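Side-chain contacts in lipid A deacylase PagL (Pseudomonas aeruginosa, PDB 2ERV), which hydrolyses the ester bond at the 3 position of lipid A, releasing a primary fatty acyl chain from lipopolysaccharide as an enzyme of the outer membrane: residues Thr38-Ala43 with Phe145-Ile150; Thr46-Gly51 with Ala86-Thr91; Tyr127-Ala130 with Pro135-Gly138. All coordinates share one frame; numbering follows the deposited sequence.

Interaction 1: residues Thr38-Ala43 with Phe145-Ile150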
loop_
_atom_site.group_PDB
_atom_site.type_symbol
_atom_site.label_atom_id
_atom_site.label_comp_id
_atom_site.label_asym_id
_atom_site.label_seq_id
_atom_site.Cartn_x
_atom_site.Cartn_y
_atom_site.Cartn_z
ATOM N N THR A 38 -16.322 -2.642 2.342
ATOM C CA THR A 38 -15.837 -2.350 3.681
ATOM C C THR A 38 -14.524 -1.575 3.587
ATOM O O THR A 38 -14.275 -0.942 2.548
ATOM C CB THR A 38 -15.744 -3.668 4.534
ATOM O OG1 THR A 38 -15.449 -3.293 5.890
ATOM C CG2 THR A 38 -14.595 -4.601 4.089
ATOM N N GLY A 39 -13.699 -1.600 4.640
ATOM C CA GLY A 39 -12.364 -1.000 4.530
ATOM C C GLY A 39 -11.554 -1.063 5.798
ATOM O O GLY A 39 -11.981 -1.674 6.821
ATOM N N TYR A 40 -10.381 -0.432 5.739
ATOM C CA TYR A 40 -9.481 -0.396 6.885
ATOM C C TYR A 40 -8.563 0.814 6.839
ATOM O O TYR A 40 -8.355 1.413 5.760
ATOM C CB TYR A 40 -8.700 -1.708 7.056
ATOM C CG TYR A 40 -7.778 -2.055 5.899
ATOM C CD1 TYR A 40 -8.259 -2.753 4.788
ATOM C CD2 TYR A 40 -6.446 -1.682 5.923
ATOM C CE1 TYR A 40 -7.386 -3.107 3.719
ATOM C CE2 TYR A 40 -5.587 -1.988 4.887
ATOM C CZ TYR A 40 -6.052 -2.693 3.791
ATOM O OH TYR A 40 -5.167 -3.016 2.794
ATOM N N TRP A 41 -8.032 1.183 8.007
ATOM C CA TRP A 41 -7.052 2.238 8.052
ATOM C C TRP A 41 -5.729 1.525 7.944
ATOM O O TRP A 41 -5.517 0.562 8.633
ATOM C CB TRP A 41 -7.087 2.948 9.393
ATOM C CG TRP A 41 -8.348 3.681 9.660
ATOM C CD1 TRP A 41 -9.320 3.367 10.587
ATOM C CD2 TRP A 41 -8.781 4.871 9.009
ATOM N NE1 TRP A 41 -10.335 4.299 10.535
ATOM C CE2 TRP A 41 -10.019 5.245 9.588
ATOM C CE3 TRP A 41 -8.227 5.694 8.013
ATOM C CZ2 TRP A 41 -10.724 6.387 9.176
ATOM C CZ3 TRP A 41 -8.918 6.850 7.629
ATOM C CH2 TRP A 41 -10.152 7.180 8.210
ATOM N N ASP A 42 -4.841 2.025 7.110
ATOM C CA ASP A 42 -3.580 1.334 6.860
ATOM C C ASP A 42 -2.379 2.276 7.152
ATOM O O ASP A 42 -2.251 3.351 6.540
ATOM C CB ASP A 42 -3.534 0.836 5.416
ATOM C CG ASP A 42 -2.478 -0.240 5.220
ATOM O OD1 ASP A 42 -2.340 -1.099 6.112
ATOM O OD2 ASP A 42 -1.754 -0.344 4.221
ATOM N N ALA A 43 -1.528 1.861 8.081
ATOM C CA ALA A 43 -0.266 2.562 8.401
ATOM C C ALA A 43 0.911 1.728 7.850
ATOM O O ALA A 43 0.945 0.499 8.028
ATOM C CB ALA A 43 -0.132 2.747 9.911
ATOM N N PHE A 145 2.040 -9.206 -0.483
ATOM C CA PHE A 145 1.907 -8.921 0.959
ATOM C C PHE A 145 1.271 -10.089 1.675
ATOM O O PHE A 145 0.598 -10.930 1.048
ATOM C CB PHE A 145 1.135 -7.612 1.286
ATOM C CG PHE A 145 -0.339 -7.706 1.044
ATOM C CD1 PHE A 145 -0.865 -7.369 -0.192
ATOM C CD2 PHE A 145 -1.196 -8.184 2.049
ATOM C CE1 PHE A 145 -2.250 -7.486 -0.423
ATOM C CE2 PHE A 145 -2.589 -8.335 1.821
ATOM C CZ PHE A 145 -3.108 -7.997 0.594
ATOM N N TYR A 146 1.575 -10.179 2.974
ATOM C CA TYR A 146 0.989 -11.161 3.865
ATOM C C TYR A 146 0.607 -10.396 5.108
ATOM O O TYR A 146 1.371 -9.574 5.606
ATOM C CB TYR A 146 1.925 -12.361 4.200
ATOM C CG TYR A 146 1.066 -13.595 4.595
ATOM C CD1 TYR A 146 0.603 -14.492 3.630
ATOM C CD2 TYR A 146 0.630 -13.777 5.890
ATOM C CE1 TYR A 146 -0.221 -15.577 3.975
ATOM C CE2 TYR A 146 -0.172 -14.860 6.254
ATOM C CZ TYR A 146 -0.615 -15.741 5.295
ATOM O OH TYR A 146 -1.438 -16.823 5.666
ATOM N N LYS A 147 -0.586 -10.675 5.614
ATOM C CA LYS A 147 -1.096 -9.983 6.753
ATOM C C LYS A 147 -1.659 -11.014 7.764
ATOM O O LYS A 147 -2.280 -12.004 7.357
ATOM C CB LYS A 147 -2.220 -9.065 6.276
ATOM C CG LYS A 147 -2.705 -8.105 7.339
ATOM C CD LYS A 147 -3.819 -7.189 6.791
ATOM C CE LYS A 147 -3.513 -6.682 5.391
ATOM N NZ LYS A 147 -4.409 -5.497 5.142
ATOM N N ILE A 148 -1.446 -10.774 9.054
ATOM C CA ILE A 148 -1.850 -11.736 10.113
ATOM C C ILE A 148 -2.533 -10.928 11.209
ATOM O O ILE A 148 -1.994 -9.918 11.615
ATOM C CB ILE A 148 -0.612 -12.454 10.694
ATOM C CG1 ILE A 148 0.154 -13.218 9.612
ATOM C CG2 ILE A 148 -1.000 -13.454 11.863
ATOM C CD1 ILE A 148 1.622 -13.457 9.969
ATOM N N PRO A 149 -3.680 -11.378 11.724
ATOM C CA PRO A 149 -4.383 -10.635 12.789
ATOM C C PRO A 149 -3.519 -10.613 14.060
ATOM O O PRO A 149 -2.760 -11.555 14.272
ATOM C CB PRO A 149 -5.663 -11.445 13.011
ATOM C CG PRO A 149 -5.415 -12.788 12.412
ATOM C CD PRO A 149 -4.360 -12.649 11.377
ATOM N N ILE A 150 -3.540 -9.549 14.855
ATOM C CA ILE A 150 -2.640 -9.537 16.048
ATOM C C ILE A 150 -3.371 -9.324 17.359
ATOM O O ILE A 150 -2.800 -9.542 18.436
ATOM C CB ILE A 150 -1.396 -8.592 15.933
ATOM C CG1 ILE A 150 -1.789 -7.148 15.602
ATOM C CG2 ILE A 150 -0.373 -9.179 14.971
ATOM C CD1 ILE A 150 -0.571 -6.217 15.470
ATOM O OXT ILE A 150 -4.539 -8.955 17.337
HETATM O O HOH W 1 -2.651 -3.663 3.643
#
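In the interior of the eight-stranded antiparallel beta barrel, Tyr40 of strand 35-48 meets Lys147 of strand 139-149. Strands 2-9 and 15-24 separate these two strands in the barrel wall, so the side chains span the inside and arrive from opposite directions. Everything rests on one amino group and one phenol. Lys147 NZ lies 4.0 Å from the centroid of the Tyr40 ring, displaced 32° from the ring normal, which makes an off-centre cation-pi contact. The displacement is toward the hydroxyl end: NZ is 3.5 Å from Tyr40 CZ and 3.7 Å from Tyr40 CE2. The shape of the lysine chain explains this reach. It runs extended through its first two torsions (chi1 -171°, chi2 179°), then bends at the third, and the bend turns its end to the ring.

A water joins the polar ends. It accepts from Lys147 NZ at 2.9 Å and donates to Tyr40 OH at 2.7 Å. Its other donation, to Asp42 OD2, is long and weak at 3.5 Å. Tyr40 OH is also hydrogen-bonded to Glu80 OE1, outside the two segments. Asp42 OD2 forms salt bridges with Arg18 and Arg107, while Asp42 OD1 is hydrogen-bonded to Ser22. Lys147 NZ also makes a weak hydrogen bond to Ser22 OG.

The amine thus meets the ring's pi electrons and the water at the same time. Asp42 OD1 is 5.0 Å from Lys147 NZ, too far for direct contact but near enough that its charge would probably steady the cation. The contact is buried, and its chemistry is that of a polar barrel core: inside the barrel, the amine is held by the ring and the water, with acidic groups nearby.

Interaction 2: residues Thr46-Gly51 with Ala86-Thr91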
loop_
_atom_site.group_PDB
_atom_site.type_symbol
_atom_site.label_atom_id
_atom_site.label_comp_id
_atom_site.label_asym_id
_atom_site.label_seq_id
_atom_site.Cartn_x
_atom_site.Cartn_y
_atom_site.Cartn_z
ATOM N N THR A 46 7.963 1.941 4.927
ATOM C CA THR A 46 8.520 1.298 3.713
ATOM C C THR A 46 9.963 1.653 3.621
ATOM O O THR A 46 10.324 2.802 3.859
ATOM C CB THR A 46 7.775 1.758 2.424
ATOM O OG1 THR A 46 6.364 1.447 2.543
ATOM C CG2 THR A 46 8.261 0.995 1.178
ATOM N N TYR A 47 10.793 0.664 3.301
ATOM C CA TYR A 47 12.173 0.957 2.929
ATOM C C TYR A 47 12.299 0.783 1.413
ATOM O O TYR A 47 11.780 -0.183 0.850
ATOM C CB TYR A 47 13.153 -0.011 3.644
ATOM C CG TYR A 47 14.582 0.163 3.206
ATOM C CD1 TYR A 47 15.348 1.189 3.729
ATOM C CD2 TYR A 47 15.169 -0.688 2.286
ATOM C CE1 TYR A 47 16.655 1.380 3.332
ATOM C CE2 TYR A 47 16.525 -0.491 1.884
ATOM C CZ TYR A 47 17.219 0.539 2.429
ATOM O OH TYR A 47 18.533 0.773 2.099
ATOM N N TRP A 48 13.006 1.718 0.789
ATOM C CA TRP A 48 13.176 1.780 -0.649
ATOM C C TRP A 48 14.650 1.660 -0.907
ATOM O O TRP A 48 15.384 2.582 -0.521
ATOM C CB TRP A 48 12.763 3.181 -1.163
ATOM C CG TRP A 48 11.276 3.524 -0.882
ATOM C CD1 TRP A 48 10.744 3.981 0.316
ATOM C CD2 TRP A 48 10.161 3.348 -1.763
ATOM N NE1 TRP A 48 9.375 4.128 0.210
ATOM C CE2 TRP A 48 8.992 3.741 -1.059
ATOM C CE3 TRP A 48 10.020 2.906 -3.101
ATOM C CZ2 TRP A 48 7.711 3.705 -1.648
ATOM C CZ3 TRP A 48 8.777 2.888 -3.667
ATOM C CH2 TRP A 48 7.626 3.271 -2.955
ATOM N N GLU A 49 15.058 0.615 -1.608
ATOM C CA GLU A 49 16.428 0.415 -2.041
ATOM C C GLU A 49 16.910 1.638 -2.820
ATOM O O GLU A 49 16.133 2.263 -3.574
ATOM C CB GLU A 49 16.532 -0.827 -2.925
ATOM C CG GLU A 49 17.949 -1.179 -3.368
ATOM C CD GLU A 49 18.035 -2.254 -4.441
ATOM O OE1 GLU A 49 17.006 -2.767 -4.941
ATOM O OE2 GLU A 49 19.189 -2.608 -4.790
ATOM N N GLY A 50 18.185 1.989 -2.635
ATOM C CA GLY A 50 18.742 3.174 -3.298
ATOM C C GLY A 50 18.822 2.945 -4.787
ATOM O O GLY A 50 18.657 1.833 -5.259
ATOM N N GLY A 51 19.090 4.004 -5.543
ATOM C CA GLY A 51 19.241 3.888 -6.978
ATOM C C GLY A 51 20.137 5.045 -7.383
ATOM O O GLY A 51 20.949 5.492 -6.590
ATOM N N ALA A 86 1.826 10.279 2.515
ATOM C CA ALA A 86 3.126 9.664 2.816
ATOM C C ALA A 86 4.170 10.757 3.019
ATOM O O ALA A 86 4.130 11.785 2.336
ATOM C CB ALA A 86 3.567 8.744 1.655
ATOM N N ALA A 87 5.126 10.503 3.921
ATOM C CA ALA A 87 6.265 11.378 4.140
ATOM C C ALA A 87 7.514 10.533 3.939
ATOM O O ALA A 87 7.651 9.496 4.600
ATOM C CB ALA A 87 6.234 11.950 5.600
ATOM N N PHE A 88 8.391 10.973 3.031
ATOM C CA PHE A 88 9.632 10.290 2.766
ATOM C C PHE A 88 10.774 10.949 3.550
ATOM O O PHE A 88 10.705 12.157 3.900
ATOM C CB PHE A 88 9.962 10.280 1.257
ATOM C CG PHE A 88 9.092 9.323 0.438
ATOM C CD1 PHE A 88 9.637 8.151 -0.093
ATOM C CD2 PHE A 88 7.760 9.624 0.159
ATOM C CE1 PHE A 88 8.822 7.245 -0.896
ATOM C CE2 PHE A 88 6.925 8.726 -0.597
ATOM C CZ PHE A 88 7.478 7.553 -1.143
ATOM N N SER A 89 11.810 10.158 3.800
ATOM C CA SER A 89 12.983 10.632 4.539
ATOM C C SER A 89 13.883 11.528 3.693
ATOM O O SER A 89 14.800 12.159 4.237
ATOM C CB SER A 89 13.749 9.442 5.140
ATOM O OG SER A 89 14.395 8.720 4.113
ATOM N N GLY A 90 13.635 11.613 2.381
ATOM C CA GLY A 90 14.345 12.597 1.510
ATOM C C GLY A 90 13.515 12.832 0.262
ATOM O O GLY A 90 12.451 12.217 0.100
ATOM N N THR A 91 13.959 13.724 -0.618
ATOM C CA THR A 91 13.199 14.011 -1.829
ATOM C C THR A 91 13.665 13.169 -3.010
ATOM O O THR A 91 13.019 13.191 -4.058
ATOM C CB THR A 91 13.320 15.499 -2.216
ATOM O OG1 THR A 91 14.702 15.827 -2.322
ATOM C CG2 THR A 91 12.834 16.443 -1.079
#
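The indole of Trp48 has Phe88 over one face and Thr46 over the other. Phe88 CE1 sits 3.2 Å above the indole plane, toward the rim. On the opposite face the methyl CG2 of Thr46, two residues back on the same strand, lies 3.4 Å from the plane, and it too is displaced toward the rim of the indole. The Trp48 and Phe88 side chains cross at about a right angle. Their ring planes are inclined by 41°, so the pair is oblique.

One corner of the phenyl ring does most of the touching. Phe88 CE1 is 3.4 Å from Trp48 NE1 and 3.5 Å from Trp48 CE2. Phe88 CZ reaches the six-membered ring of the indole, 3.9 Å from Trp48 CZ2. The contact of NE1 with Phe88 is packing; the indole N-H is hydrogen-bonded to Ser59 OG on strand 57-70, which lies between the two strands. That bond would limit rotation of the indole.

Tyr127 joins the cluster and meets the Phe88 ring edge-to-face. Val93 touches both Trp48 and Phe88. The side chain of Trp48 lies about 6 Å from that of Glu140, a charge-relay residue. The contact is buried and apolar apart from the indole N-H, whose polarity is met by a serine. It implies van der Waals packing inside the catalytic end of the barrel.

Interaction 3: residues Tyr127-Ala130 with Pro135-Gly138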
loop_
_atom_site.group_PDB
_atom_site.type_symbol
_atom_site.label_atom_id
_atom_site.label_comp_id
_atom_site.label_asym_id
_atom_site.label_seq_id
_atom_site.Cartn_x
_atom_site.Cartn_y
_atom_site.Cartn_z
ATOM N N TYR A 127 3.265 6.986 -5.615
ATOM C CA TYR A 127 3.438 8.145 -4.764
ATOM C C TYR A 127 3.848 9.328 -5.633
ATOM O O TYR A 127 4.787 9.212 -6.421
ATOM C CB TYR A 127 4.579 7.891 -3.753
ATOM C CG TYR A 127 4.318 6.761 -2.779
ATOM C CD1 TYR A 127 3.742 7.019 -1.529
ATOM C CD2 TYR A 127 4.661 5.443 -3.105
ATOM C CE1 TYR A 127 3.505 5.974 -0.612
ATOM C CE2 TYR A 127 4.448 4.393 -2.183
ATOM C CZ TYR A 127 3.862 4.677 -0.950
ATOM O OH TYR A 127 3.633 3.660 -0.030
ATOM N N SER A 128 3.146 10.455 -5.514
ATOM C CA SER A 128 3.568 11.691 -6.229
ATOM C C SER A 128 2.885 12.878 -5.573
ATOM O O SER A 128 2.123 12.676 -4.670
ATOM C CB SER A 128 3.313 11.628 -7.739
ATOM O OG SER A 128 1.934 11.373 -8.000
ATOM N N ASN A 129 3.145 14.100 -6.043
ATOM C CA ASN A 129 2.707 15.294 -5.318
ATOM C C ASN A 129 1.702 16.158 -6.108
ATOM O O ASN A 129 1.383 17.298 -5.711
ATOM C CB ASN A 129 3.942 16.105 -4.796
ATOM C CG ASN A 129 4.819 16.668 -5.929
ATOM O OD1 ASN A 129 4.314 17.167 -6.959
ATOM N ND2 ASN A 129 6.122 16.600 -5.749
ATOM N N ALA A 130 1.156 15.574 -7.175
ATOM C CA ALA A 130 0.157 16.198 -8.039
ATOM C C ALA A 130 0.656 17.474 -8.718
ATOM O O ALA A 130 -0.154 18.367 -9.039
ATOM C CB ALA A 130 -1.127 16.447 -7.297
ATOM N N PRO A 135 10.653 18.236 -9.596
ATOM C CA PRO A 135 10.141 17.651 -10.842
ATOM C C PRO A 135 9.073 16.552 -10.665
ATOM O O PRO A 135 8.656 15.931 -11.662
ATOM C CB PRO A 135 11.397 17.043 -11.482
ATOM C CG PRO A 135 12.214 16.667 -10.321
ATOM C CD PRO A 135 11.994 17.728 -9.255
ATOM N N ASN A 136 8.640 16.305 -9.433
ATOM C CA ASN A 136 7.543 15.313 -9.222
ATOM C C ASN A 136 7.703 14.035 -10.042
ATOM O O ASN A 136 6.831 13.707 -10.857
ATOM C CB ASN A 136 6.201 15.969 -9.569
ATOM C CG ASN A 136 4.997 15.082 -9.195
ATOM O OD1 ASN A 136 5.057 14.328 -8.236
ATOM N ND2 ASN A 136 3.901 15.224 -9.923
ATOM N N ASP A 137 8.816 13.304 -9.875
ATOM C CA ASP A 137 9.035 12.149 -10.743
ATOM C C ASP A 137 8.028 11.019 -10.431
ATOM O O ASP A 137 7.794 10.138 -11.259
ATOM C CB ASP A 137 10.435 11.580 -10.598
ATOM C CG ASP A 137 11.512 12.421 -11.261
ATOM O OD1 ASP A 137 11.206 13.428 -11.948
ATOM O OD2 ASP A 137 12.717 12.089 -11.175
ATOM N N GLY A 138 7.477 11.047 -9.229
ATOM C CA GLY A 138 6.664 9.943 -8.675
ATOM C C GLY A 138 7.519 8.688 -8.476
ATOM O O GLY A 138 8.594 8.564 -9.055
HETATM O O HOH W 2 1.440 13.414 -9.465
#
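The side-chain amide of Asn136 meets both the backbone N and the side-chain amide of Asn129. Asn129 N donates a nearly straight hydrogen bond to Asn136 OD1, 2.9 Å long with 164° at the hydrogen. The donor stands above the carbonyl plane, not on a lone pair. The two side-chain amides are stacked with their planes 23° apart and run antiparallel past one another. This puts Asn129 OD1 3.1 Å from Asn136 CG, so an oxygen faces a carbonyl carbon. The oxygens Asn129 OD1 and Asn136 OD1 are also close, at 3.2 Å, but both are acceptors and do not bond. With chi1 at -172° the Asn136 side chain swings away from its own N and carries the amide across to Asn129.

Asn136 OD1 also packs on Ser128 CB at 3.3 Å. The other end of the Asn136 amide works through a water: ND2 donates to it at 3.1 Å, and Ser128 OG is 2.6 Å from the same water. Ala130 N donates to it weakly. Nearer the barrel, Gly138 CA approaches Tyr127 O at 3.0 Å in a C-H...O contact, beside the backbone pairing of Tyr127 with Ile139.

The second shell fixes the Asn129 amide. The bond from its ND2 to the carbonyl Lys133 O settles which end is the NH2; Ser100 OG is a second partner. Ser128 OG is hydrogen-bonded to His126 NE2.

Asn129 is critical for activity, and Ser128, His126 and Glu140 form the charge relay system. The arrangement therefore belongs to the catalytic triad of a serine hydrolase. Here the triad is built at the end of a beta barrel, where the loop between strands 119-128 and 139-149 folds back beside the nucleophile's strand.

All three contacts belong to one antiparallel barrel. Interactions 1 and 2 share strand 35-48, and their centres are about 22 Å apart on opposite sides of the chain's centre. Interaction 1 spans most of the sequence, and the other two fall between its segments, interaction 2 closing before interaction 3 opens. Interactions 2 and 3 lie at the same end, about 13 Å between centres, and touch: Trp48 CZ2 is 3.4 Å from Tyr127 CE2. Strands 119-128 and 139-149, neighbours in the barrel, link interaction 3 to interaction 1, their centres about 26 Å apart. The barrel thus has a polar core, and an aromatic cluster lies beside the catalytic loop.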